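Aerobactin synthase IucA (Klebsiella pneumoniae subsp. pneumoniae, PDB 5JM8) probably catalyses an ATP-dependent ligation step in the assembly of the siderophore aerobactin, as an NRPS-independent siderophore (NIS) synthetase. Local coordinates at residues 56-61 / 504-509; 399-404 / 492-497; 331-336 / 342-347; 187-192 / 220-225. All coordinates share one frame; numbering follows the deposited sequence.

Interaction 1 of 4, residues 56-61 / 504-509; sequences YFSPTQ and DSEANL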
# COMPACT_ATOMS: atom_id res chain seq x y z
N TYR A 56 -3.43 6.63 -42.71
CA TYR A 56 -3.65 5.20 -42.55
C TYR A 56 -5.01 4.78 -43.10
O TYR A 56 -6.04 5.28 -42.65
CB TYR A 56 -3.53 4.79 -41.09
CG TYR A 56 -3.83 3.33 -40.84
CD1 TYR A 56 -2.94 2.34 -41.22
CD2 TYR A 56 -5.01 2.93 -40.22
CE1 TYR A 56 -3.20 1.00 -41.00
CE2 TYR A 56 -5.29 1.59 -39.99
CZ TYR A 56 -4.38 0.64 -40.38
OH TYR A 56 -4.65 -0.69 -40.16
N PHE A 57 -4.99 3.86 -44.06
CA PHE A 57 -6.22 3.31 -44.60
C PHE A 57 -6.54 1.97 -43.94
O PHE A 57 -5.70 1.07 -43.90
CB PHE A 57 -6.12 3.13 -46.12
CG PHE A 57 -7.38 2.62 -46.75
CD1 PHE A 57 -8.39 3.50 -47.09
CD2 PHE A 57 -7.56 1.27 -46.99
CE1 PHE A 57 -9.56 3.04 -47.67
CE2 PHE A 57 -8.72 0.80 -47.57
CZ PHE A 57 -9.73 1.69 -47.91
N SER A 58 -7.76 1.86 -43.42
CA SER A 58 -8.20 0.70 -42.67
C SER A 58 -9.29 -0.07 -43.41
O SER A 58 -10.28 0.53 -43.85
CB SER A 58 -8.71 1.12 -41.30
OG SER A 58 -9.45 0.08 -40.69
N PRO A 59 -9.12 -1.40 -43.55
CA PRO A 59 -10.21 -2.19 -44.13
C PRO A 59 -11.39 -2.37 -43.18
O PRO A 59 -12.37 -3.03 -43.53
CB PRO A 59 -9.54 -3.54 -44.42
CG PRO A 59 -8.40 -3.61 -43.48
CD PRO A 59 -7.91 -2.21 -43.31
N THR A 60 -11.28 -1.79 -41.99
CA THR A 60 -12.38 -1.77 -41.03
C THR A 60 -12.79 -0.32 -40.76
O THR A 60 -13.44 -0.03 -39.76
CB THR A 60 -12.01 -2.47 -39.71
OG1 THR A 60 -10.76 -1.96 -39.24
CG2 THR A 60 -11.89 -3.97 -39.93
N GLN A 61 -12.40 0.57 -41.67
CA GLN A 61 -12.79 1.98 -41.63
C GLN A 61 -12.27 2.74 -40.40
O GLN A 61 -12.76 3.83 -40.10
CB GLN A 61 -14.31 2.11 -41.70
CG GLN A 61 -14.92 1.61 -43.01
CD GLN A 61 -15.34 0.15 -42.98
OE1 GLN A 61 -15.89 -0.33 -41.98
NE2 GLN A 61 -15.10 -0.56 -44.07
N ASP A 504 1.35 -5.18 -37.17
CA ASP A 504 1.01 -6.17 -38.19
C ASP A 504 -0.25 -5.69 -38.90
O ASP A 504 -1.03 -4.94 -38.33
CB ASP A 504 0.80 -7.56 -37.57
CG ASP A 504 0.80 -8.67 -38.62
OD1 ASP A 504 1.12 -8.40 -39.79
OD2 ASP A 504 0.48 -9.82 -38.25
N SER A 505 -0.44 -6.11 -40.14
CA SER A 505 -1.60 -5.68 -40.92
C SER A 505 -2.90 -6.15 -40.27
O SER A 505 -2.91 -7.17 -39.59
CB SER A 505 -1.51 -6.20 -42.36
OG SER A 505 -1.38 -7.61 -42.38
N GLU A 506 -3.98 -5.40 -40.46
CA GLU A 506 -5.29 -5.83 -39.97
C GLU A 506 -5.66 -7.15 -40.62
O GLU A 506 -6.21 -8.04 -39.98
CB GLU A 506 -6.37 -4.79 -40.26
CG GLU A 506 -6.12 -3.44 -39.61
CD GLU A 506 -7.33 -2.51 -39.68
OE1 GLU A 506 -8.47 -3.00 -39.56
OE2 GLU A 506 -7.13 -1.29 -39.86
N ALA A 507 -5.34 -7.27 -41.91
CA ALA A 507 -5.63 -8.47 -42.69
C ALA A 507 -5.03 -9.71 -42.04
O ALA A 507 -5.70 -10.73 -41.90
CB ALA A 507 -5.12 -8.31 -44.11
N ASN A 508 -3.77 -9.61 -41.64
CA ASN A 508 -3.09 -10.73 -40.99
C ASN A 508 -3.67 -11.02 -39.62
O ASN A 508 -3.87 -12.18 -39.26
CB ASN A 508 -1.59 -10.44 -40.87
CG ASN A 508 -0.87 -10.52 -42.20
OD1 ASN A 508 -1.38 -11.07 -43.17
ND2 ASN A 508 0.34 -9.98 -42.24
N LEU A 509 -3.96 -9.98 -38.85
CA LEU A 509 -4.47 -10.15 -37.50
C LEU A 509 -5.89 -10.71 -37.53
O LEU A 509 -6.26 -11.51 -36.67
CB LEU A 509 -4.43 -8.83 -36.74
CG LEU A 509 -3.03 -8.25 -36.53
CD1 LEU A 509 -3.10 -6.83 -35.97
CD2 LEU A 509 -2.20 -9.14 -35.62
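Both carboxylate oxygens of Glu506 are held by hydroxyl groups of the loop 56-61. OE2 takes two bonds, from Tyr56 OH at 2.6 Å and from Ser58 OG at 2.8 Å. The phenol comes in on the anti lone pair of OE2, while the serine arrives on the syn side, 15° out of the carboxylate plane. OE1 receives the third bond through its syn lone pair, from Thr60 OG1 at 2.5 Å. The carboxylate meets the Tyr56 ring at its edge, and the two planes lie only 24° apart. Tyr56 gets its hydroxyl there because CG swings opposite the backbone N (chi1 176°), and Glu506 runs extended beyond CG to meet the loop.

The loop is shaped to present these hydroxyls. A type I turn runs from Ser58 to Gln61, and Thr60 N gives a 2.9 Å hydrogen bond to Ser58 OG, an ST turn that places the serine hydroxyl beside the carboxylate. Thr60 OG1 is also hydrogen-bonded to His62. Packing is thin by comparison: Pro59 CD rests 3.7 Å from Glu506 OE2, and Pro59 CG 4.0 Å from Glu506 CB. On the helical side Ser505 is the N-cap of helix 506-521, its OG accepting from Asn508 N at 3.2 Å, and Glu506 sits in the first turn. The contact ties the N-terminal sheet's loop to the start of a C-terminal helix.

Three neutral donors on a buried carboxylate would compensate a negative charge without a salt bridge among these residues, and their spread over both oxygens should fix the rotation of the group.

Interaction 2 of 4, residues 399-404 / 492-497; sequences HAWVDA and FAVTAA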
# COMPACT_ATOMS: atom_id res chain seq x y z
N HIS A 399 0.52 -10.57 -31.62
CA HIS A 399 -0.14 -11.84 -31.90
C HIS A 399 -0.57 -12.54 -30.61
O HIS A 399 -1.69 -13.03 -30.50
CB HIS A 399 0.78 -12.75 -32.70
CG HIS A 399 1.05 -12.27 -34.09
ND1 HIS A 399 2.07 -12.77 -34.87
CD2 HIS A 399 0.42 -11.34 -34.85
CE1 HIS A 399 2.07 -12.17 -36.04
NE2 HIS A 399 1.08 -11.30 -36.06
N ALA A 400 0.34 -12.58 -29.64
CA ALA A 400 0.06 -13.18 -28.34
C ALA A 400 -1.12 -12.50 -27.66
O ALA A 400 -1.97 -13.17 -27.07
CB ALA A 400 1.29 -13.11 -27.46
N TRP A 401 -1.17 -11.18 -27.73
CA TRP A 401 -2.25 -10.42 -27.11
C TRP A 401 -3.57 -10.72 -27.80
O TRP A 401 -4.59 -10.92 -27.15
CB TRP A 401 -1.94 -8.92 -27.14
CG TRP A 401 -2.76 -8.11 -26.16
CD1 TRP A 401 -2.34 -7.62 -24.96
CD2 TRP A 401 -4.12 -7.71 -26.31
NE1 TRP A 401 -3.37 -6.94 -24.35
CE2 TRP A 401 -4.47 -6.98 -25.16
CE3 TRP A 401 -5.09 -7.90 -27.31
CZ2 TRP A 401 -5.74 -6.44 -24.97
CZ3 TRP A 401 -6.35 -7.36 -27.12
CH2 TRP A 401 -6.66 -6.64 -25.96
N VAL A 402 -3.55 -10.75 -29.13
CA VAL A 402 -4.76 -11.02 -29.91
C VAL A 402 -5.26 -12.45 -29.72
O VAL A 402 -6.47 -12.68 -29.64
CB VAL A 402 -4.52 -10.78 -31.42
CG1 VAL A 402 -5.69 -11.31 -32.25
CG2 VAL A 402 -4.31 -9.30 -31.69
N ASP A 403 -4.34 -13.41 -29.68
CA ASP A 403 -4.72 -14.80 -29.46
C ASP A 403 -5.36 -15.00 -28.10
O ASP A 403 -6.37 -15.69 -27.97
CB ASP A 403 -3.51 -15.72 -29.60
CG ASP A 403 -2.93 -15.72 -31.00
OD1 ASP A 403 -3.63 -15.27 -31.93
OD2 ASP A 403 -1.79 -16.18 -31.17
N ALA A 404 -4.77 -14.39 -27.07
CA ALA A 404 -5.30 -14.48 -25.72
C ALA A 404 -6.64 -13.77 -25.60
O ALA A 404 -7.49 -14.17 -24.79
CB ALA A 404 -4.31 -13.90 -24.73
N PHE A 492 -12.43 -5.85 -34.03
CA PHE A 492 -11.76 -5.15 -35.12
C PHE A 492 -11.13 -3.84 -34.65
O PHE A 492 -10.23 -3.31 -35.30
CB PHE A 492 -12.73 -4.88 -36.28
CG PHE A 492 -13.21 -6.13 -36.98
CD1 PHE A 492 -12.55 -7.34 -36.82
CD2 PHE A 492 -14.31 -6.09 -37.82
CE1 PHE A 492 -12.99 -8.48 -37.47
CE2 PHE A 492 -14.76 -7.23 -38.47
CZ PHE A 492 -14.10 -8.42 -38.29
N ALA A 493 -11.58 -3.33 -33.50
CA ALA A 493 -10.95 -2.16 -32.91
C ALA A 493 -9.59 -2.54 -32.35
O ALA A 493 -8.65 -1.74 -32.36
CB ALA A 493 -11.82 -1.57 -31.82
N VAL A 494 -9.48 -3.78 -31.88
CA VAL A 494 -8.22 -4.31 -31.39
C VAL A 494 -7.24 -4.48 -32.55
O VAL A 494 -6.11 -4.00 -32.49
CB VAL A 494 -8.42 -5.66 -30.66
CG1 VAL A 494 -7.09 -6.31 -30.33
CG2 VAL A 494 -9.25 -5.46 -29.41
N THR A 495 -7.69 -5.15 -33.61
CA THR A 495 -6.83 -5.41 -34.76
C THR A 495 -6.46 -4.11 -35.48
O THR A 495 -5.35 -3.96 -35.98
CB THR A 495 -7.50 -6.37 -35.76
OG1 THR A 495 -8.71 -5.78 -36.26
CG2 THR A 495 -7.84 -7.69 -35.10
N ALA A 496 -7.40 -3.16 -35.50
CA ALA A 496 -7.19 -1.87 -36.16
C ALA A 496 -6.17 -1.02 -35.41
O ALA A 496 -5.31 -0.39 -36.03
CB ALA A 496 -8.50 -1.12 -36.27
N ALA A 497 -6.27 -1.00 -34.09
CA ALA A 497 -5.32 -0.27 -33.26
C ALA A 497 -3.90 -0.77 -33.49
O ALA A 497 -2.96 0.01 -33.63
CB ALA A 497 -5.69 -0.40 -31.80
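Two residues before Val494, the side chain that meets Trp401 and Val402, Phe492 O is gripped by two donors. Ala496 N makes the usual helical bond at 2.8 Å, and Thr495 OG1 adds a second at 3.1 Å. Both come from the same face of the carbonyl plane; the hydroxyl lies above that plane, 36° out of it and not on a lone pair. By bonding to Phe492 O it uses its proton inside its own helix.

Across the interface everything is apolar. Val494 is the hub: its CG1 touches Trp401 CZ3 at 3.5 Å and Trp401 CE3 at 4.0 Å, with CG2 just behind, 4.2 Å from Trp401 CZ3. The two side chains cross at about a right angle, and it is the six-membered part of the indole that meets the valine. With chi1 near -162°, Trp401 CG stands opposite the backbone N, which carries the far end of the ring over to the partner helix. Val402 points toward 492-497 and reaches the same methyl from another direction, its CG2 4.3 Å from Val494 CG1. The backbones come closest at Val402 and Val494.

This is buried packing between helices 394-420 and 475-500. Leu379 of helix 378-390 touches both Trp401 and Val494, and Leu364 and Thr368 of helix 364-368 also lie on Val494. At the back of 399-404, Ala400 packs on Ala317 of the second subunit, and Asp403 forms a salt bridge with Arg512 of helix 506-521.

Interaction 3 of 4, residues 331-336 / 342-347; sequences AGLRDL and QESLFA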
# COMPACT_ATOMS: atom_id res chain seq x y z
N ALA A 331 -33.39 -0.06 -6.78
CA ALA A 331 -34.33 0.67 -5.96
C ALA A 331 -34.76 1.95 -6.65
O ALA A 331 -34.14 2.39 -7.62
CB ALA A 331 -33.72 0.96 -4.60
N GLY A 332 -35.83 2.55 -6.14
CA GLY A 332 -36.33 3.80 -6.68
C GLY A 332 -37.30 4.44 -5.71
O GLY A 332 -37.67 3.84 -4.70
N LEU A 333 -37.70 5.66 -6.02
CA LEU A 333 -38.69 6.37 -5.21
C LEU A 333 -40.06 6.25 -5.87
O LEU A 333 -40.17 6.27 -7.09
CB LEU A 333 -38.31 7.84 -5.04
CG LEU A 333 -37.01 8.11 -4.28
CD1 LEU A 333 -36.67 9.59 -4.35
CD2 LEU A 333 -37.13 7.65 -2.83
N ARG A 334 -41.09 6.13 -5.04
CA ARG A 334 -42.47 6.17 -5.51
C ARG A 334 -43.14 7.42 -4.95
O ARG A 334 -42.86 7.83 -3.82
CB ARG A 334 -43.22 4.91 -5.09
CG ARG A 334 -43.01 4.55 -3.63
CD ARG A 334 -44.02 3.54 -3.12
NE ARG A 334 -44.01 2.28 -3.87
CZ ARG A 334 -43.40 1.17 -3.47
NH1 ARG A 334 -42.73 1.14 -2.32
NH2 ARG A 334 -43.46 0.08 -4.22
N ASP A 335 -44.02 8.04 -5.74
CA ASP A 335 -44.73 9.24 -5.28
C ASP A 335 -45.74 8.86 -4.20
O ASP A 335 -45.80 7.71 -3.77
CB ASP A 335 -45.41 9.96 -6.45
CG ASP A 335 -46.40 9.09 -7.20
OD1 ASP A 335 -46.93 8.12 -6.63
OD2 ASP A 335 -46.66 9.38 -8.39
N LEU A 336 -46.53 9.83 -3.76
CA LEU A 336 -47.47 9.61 -2.67
C LEU A 336 -48.56 8.60 -3.04
O LEU A 336 -49.16 7.97 -2.16
CB LEU A 336 -48.11 10.93 -2.25
CG LEU A 336 -48.90 10.90 -0.94
CD1 LEU A 336 -48.60 12.14 -0.13
CD2 LEU A 336 -50.39 10.76 -1.21
N GLN A 342 -39.33 6.68 -12.43
CA GLN A 342 -38.19 6.09 -13.13
C GLN A 342 -36.95 6.97 -13.12
O GLN A 342 -35.83 6.48 -13.27
CB GLN A 342 -38.58 5.78 -14.58
CG GLN A 342 -39.46 4.56 -14.73
CD GLN A 342 -39.64 4.15 -16.18
OE1 GLN A 342 -39.24 4.87 -17.09
NE2 GLN A 342 -40.24 2.98 -16.39
N GLU A 343 -37.14 8.27 -12.94
CA GLU A 343 -36.03 9.21 -12.92
C GLU A 343 -35.23 9.11 -11.62
O GLU A 343 -34.15 9.70 -11.50
CB GLU A 343 -36.54 10.64 -13.11
CG GLU A 343 -37.23 10.87 -14.46
CD GLU A 343 -37.46 12.34 -14.75
OE1 GLU A 343 -37.51 13.14 -13.80
OE2 GLU A 343 -37.59 12.69 -15.95
N SER A 344 -35.74 8.35 -10.65
CA SER A 344 -35.07 8.15 -9.37
C SER A 344 -34.38 6.80 -9.28
O SER A 344 -33.62 6.54 -8.35
CB SER A 344 -36.08 8.28 -8.22
OG SER A 344 -37.01 7.21 -8.25
N LEU A 345 -34.64 5.93 -10.26
CA LEU A 345 -34.12 4.57 -10.25
C LEU A 345 -32.60 4.49 -10.26
O LEU A 345 -31.93 5.33 -10.85
CB LEU A 345 -34.66 3.78 -11.45
CG LEU A 345 -36.15 3.45 -11.47
CD1 LEU A 345 -36.53 2.89 -12.83
CD2 LEU A 345 -36.50 2.46 -10.37
N PHE A 346 -32.09 3.46 -9.59
CA PHE A 346 -30.70 3.05 -9.76
C PHE A 346 -30.63 1.54 -9.61
O PHE A 346 -31.54 0.92 -9.06
CB PHE A 346 -29.78 3.73 -8.75
CG PHE A 346 -30.05 3.35 -7.32
CD1 PHE A 346 -29.56 2.16 -6.80
CD2 PHE A 346 -30.78 4.19 -6.49
CE1 PHE A 346 -29.81 1.81 -5.49
CE2 PHE A 346 -31.02 3.84 -5.18
CZ PHE A 346 -30.53 2.65 -4.67
N ALA A 347 -29.55 0.95 -10.11
CA ALA A 347 -29.29 -0.47 -9.93
C ALA A 347 -27.92 -0.65 -9.30
O ALA A 347 -27.01 0.14 -9.54
CB ALA A 347 -29.38 -1.20 -11.25
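Ser344 OG and Phe346 CG both lie between the backbone N and the carbonyl carbon of their residues, with chi1 of 67° and 65°, and this turns each side chain onto 331-334. Ser344 OG accepts a hydrogen bond from Leu333 N at 2.8 Å and is also bonded to Met341 O, bridging the two where the chain turns its corner. Its CB packs against Leu333 CB at 3.9 Å. The Phe346 ring leans over its cross-strand partner: CZ lies 3.6 Å from Ala331 CB, and Ala331 O sits over one ring face, offset toward the rim.

In the backbone, Ala331 and Phe346 form an antiparallel hydrogen-bonded pair, with Phe346 N to Ala331 O at 3.0 Å and Ala331 N to Phe346 O at 3.1 Å. Ala331 O also receives a CA-H...O contact from Leu345 CA at 3.4 Å. Gly332 lets Leu345 CD2 come to 3.9 Å from its CA.

A type I turn from Gln342 to Leu345 brings the chain into strand 345-350. That strand lies between 329-334 and 275-284 in the sheet, while 329-334 pairs on its other edge with 189-193; Leu234 of helix 228-235 touches Ser344.

Interaction 4 of 4, residues 187-192 / 220-225; sequences TQIAGE and NQWLFP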
# COMPACT_ATOMS: atom_id res chain seq x y z
N THR A 187 -42.15 3.30 3.02
CA THR A 187 -43.40 3.31 2.26
C THR A 187 -43.25 4.02 0.92
O THR A 187 -44.15 3.99 0.09
CB THR A 187 -44.54 4.00 3.04
OG1 THR A 187 -44.22 5.38 3.23
CG2 THR A 187 -44.77 3.33 4.39
N GLN A 188 -42.11 4.69 0.73
CA GLN A 188 -41.83 5.39 -0.51
C GLN A 188 -40.60 4.83 -1.23
O GLN A 188 -40.08 5.45 -2.16
CB GLN A 188 -41.64 6.89 -0.24
CG GLN A 188 -42.86 7.56 0.36
CD GLN A 188 -44.11 7.37 -0.48
OE1 GLN A 188 -45.09 6.79 -0.02
NE2 GLN A 188 -44.07 7.85 -1.71
N ILE A 189 -40.15 3.66 -0.79
CA ILE A 189 -39.00 2.99 -1.41
C ILE A 189 -39.43 1.71 -2.10
O ILE A 189 -39.81 0.73 -1.45
CB ILE A 189 -37.91 2.66 -0.37
CG1 ILE A 189 -37.30 3.95 0.18
CG2 ILE A 189 -36.82 1.79 -0.99
CD1 ILE A 189 -36.38 3.75 1.36
N ALA A 190 -39.35 1.71 -3.43
CA ALA A 190 -39.61 0.52 -4.23
C ALA A 190 -38.28 -0.06 -4.70
O ALA A 190 -37.41 0.67 -5.17
CB ALA A 190 -40.49 0.85 -5.42
N GLY A 191 -38.12 -1.37 -4.57
CA GLY A 191 -36.89 -2.01 -5.00
C GLY A 191 -36.91 -3.51 -4.86
O GLY A 191 -37.95 -4.12 -4.61
N GLU A 192 -35.74 -4.11 -5.02
CA GLU A 192 -35.59 -5.56 -4.99
C GLU A 192 -34.12 -5.89 -4.81
O GLU A 192 -33.25 -5.12 -5.22
CB GLU A 192 -36.15 -6.17 -6.28
CG GLU A 192 -36.41 -7.66 -6.21
CD GLU A 192 -36.98 -8.20 -7.51
OE1 GLU A 192 -37.26 -7.39 -8.43
OE2 GLU A 192 -37.14 -9.43 -7.63
N ASN A 220 -38.20 2.53 9.92
CA ASN A 220 -39.09 3.09 8.91
C ASN A 220 -38.36 4.02 7.95
O ASN A 220 -38.71 4.11 6.78
CB ASN A 220 -40.23 3.85 9.59
CG ASN A 220 -41.11 2.94 10.42
OD1 ASN A 220 -41.28 1.76 10.11
ND2 ASN A 220 -41.67 3.48 11.50
N GLN A 221 -37.33 4.69 8.46
CA GLN A 221 -36.60 5.68 7.68
C GLN A 221 -35.27 5.12 7.18
O GLN A 221 -34.37 4.82 7.98
CB GLN A 221 -36.39 6.95 8.53
CG GLN A 221 -35.34 7.90 8.00
CD GLN A 221 -35.25 9.20 8.80
OE1 GLN A 221 -35.71 10.24 8.34
NE2 GLN A 221 -34.64 9.14 9.98
N TRP A 222 -35.15 4.99 5.86
CA TRP A 222 -33.97 4.39 5.24
C TRP A 222 -33.15 5.42 4.47
O TRP A 222 -33.68 6.42 3.98
CB TRP A 222 -34.38 3.27 4.28
CG TRP A 222 -35.18 2.17 4.91
CD1 TRP A 222 -35.46 2.02 6.24
CD2 TRP A 222 -35.81 1.08 4.24
NE1 TRP A 222 -36.22 0.89 6.43
CE2 TRP A 222 -36.44 0.30 5.22
CE3 TRP A 222 -35.88 0.68 2.90
CZ2 TRP A 222 -37.15 -0.86 4.90
CZ3 TRP A 222 -36.59 -0.47 2.59
CH2 TRP A 222 -37.22 -1.23 3.59
N LEU A 223 -31.85 5.15 4.35
CA LEU A 223 -30.96 5.99 3.56
C LEU A 223 -31.02 5.56 2.10
O LEU A 223 -30.94 4.37 1.78
CB LEU A 223 -29.53 5.90 4.09
CG LEU A 223 -29.32 6.38 5.53
CD1 LEU A 223 -27.91 6.08 6.00
CD2 LEU A 223 -29.62 7.87 5.65
N PHE A 224 -31.14 6.55 1.21
CA PHE A 224 -31.39 6.30 -0.21
C PHE A 224 -30.42 7.12 -1.06
O PHE A 224 -30.47 8.35 -1.06
CB PHE A 224 -32.84 6.65 -0.54
CG PHE A 224 -33.26 6.29 -1.93
CD1 PHE A 224 -33.73 5.03 -2.23
CD2 PHE A 224 -33.20 7.23 -2.95
CE1 PHE A 224 -34.12 4.70 -3.51
CE2 PHE A 224 -33.59 6.92 -4.23
CZ PHE A 224 -34.05 5.65 -4.51
N PRO A 225 -29.52 6.44 -1.80
CA PRO A 225 -28.48 7.17 -2.55
C PRO A 225 -28.99 7.78 -3.85
O PRO A 225 -29.86 7.21 -4.50
CB PRO A 225 -27.45 6.08 -2.84
CG PRO A 225 -28.26 4.84 -2.96
CD PRO A 225 -29.39 4.98 -1.98
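Ile189 leaves its strand with CB pointing at 220-225, and from there its two branches divide the work between Trp222 and Phe224. CG2, the short branch, lies 4.2 Å from Trp222 CE3. CG1, set opposite the carbonyl carbon by a chi1 of -66°, passes Phe224 CD1 at 4.4 Å, a looser approach oblique to that ring. Beyond it the chain stays extended to CD1, the atom that makes the tightest contacts. Ile189 CD1 sits 3.5 Å from Trp222 CE3 and 3.6 Å from Trp222 CB, with Trp222 CD2 at 4.0 Å and CG at 4.1 Å; the methyl thus lies in the angle between Trp222 CB and CE3.

The indole takes part through its benzo side. Its chi2 of -6° keeps Trp222 CD1 next to Trp222 CA and turns CE3 toward the isoleucine. The polar end faces elsewhere: NE1 is hydrogen-bonded to Asp219 O. Phe224, two residues further along the same strand, also points toward Ile189, and its ring meets that of Phe346 with planes about 55° apart.

The nearest CA atoms, those of Ile189 and Phe224, are 8.4 Å apart, so side chains alone make this contact. Strand 221-226 is an outer strand of a three-stranded antiparallel sheet beside 177-185, whose Val184 touches both Ile189 and Phe224, whereas 189-193 belongs to the sheet of 329-334. Leu223 points the other way, onto Ala206 of helix 198-209. Apolar side chains meeting between strands of two different sheets, as here, are characteristic of sheet-on-sheet packing.

The four contacts form two pairs on opposite sides of the chain's centre. Interactions 1 and 2, with centres about 11 Å apart, meet at helices 394-420, 475-500 and 506-521, with 56-61 reaching in from the N-terminal sheet; His399 hydrogen-bonds Asp504 between them. Interactions 3 and 4, with centres about 9 Å apart, meet where strands 189-193 and 329-334 pair. About 42 Å separates the centres of interactions 2 and 3. Along the chain, 187-192 / 220-225 comes first, then 331-336 / 342-347, then 399-404 / 492-497, all enclosed by 56-61 / 504-509. The side chains of Thr60, Val494 and Phe346 lie about 11 to 13 Å from ATP, so the nucleotide sits between the two groups.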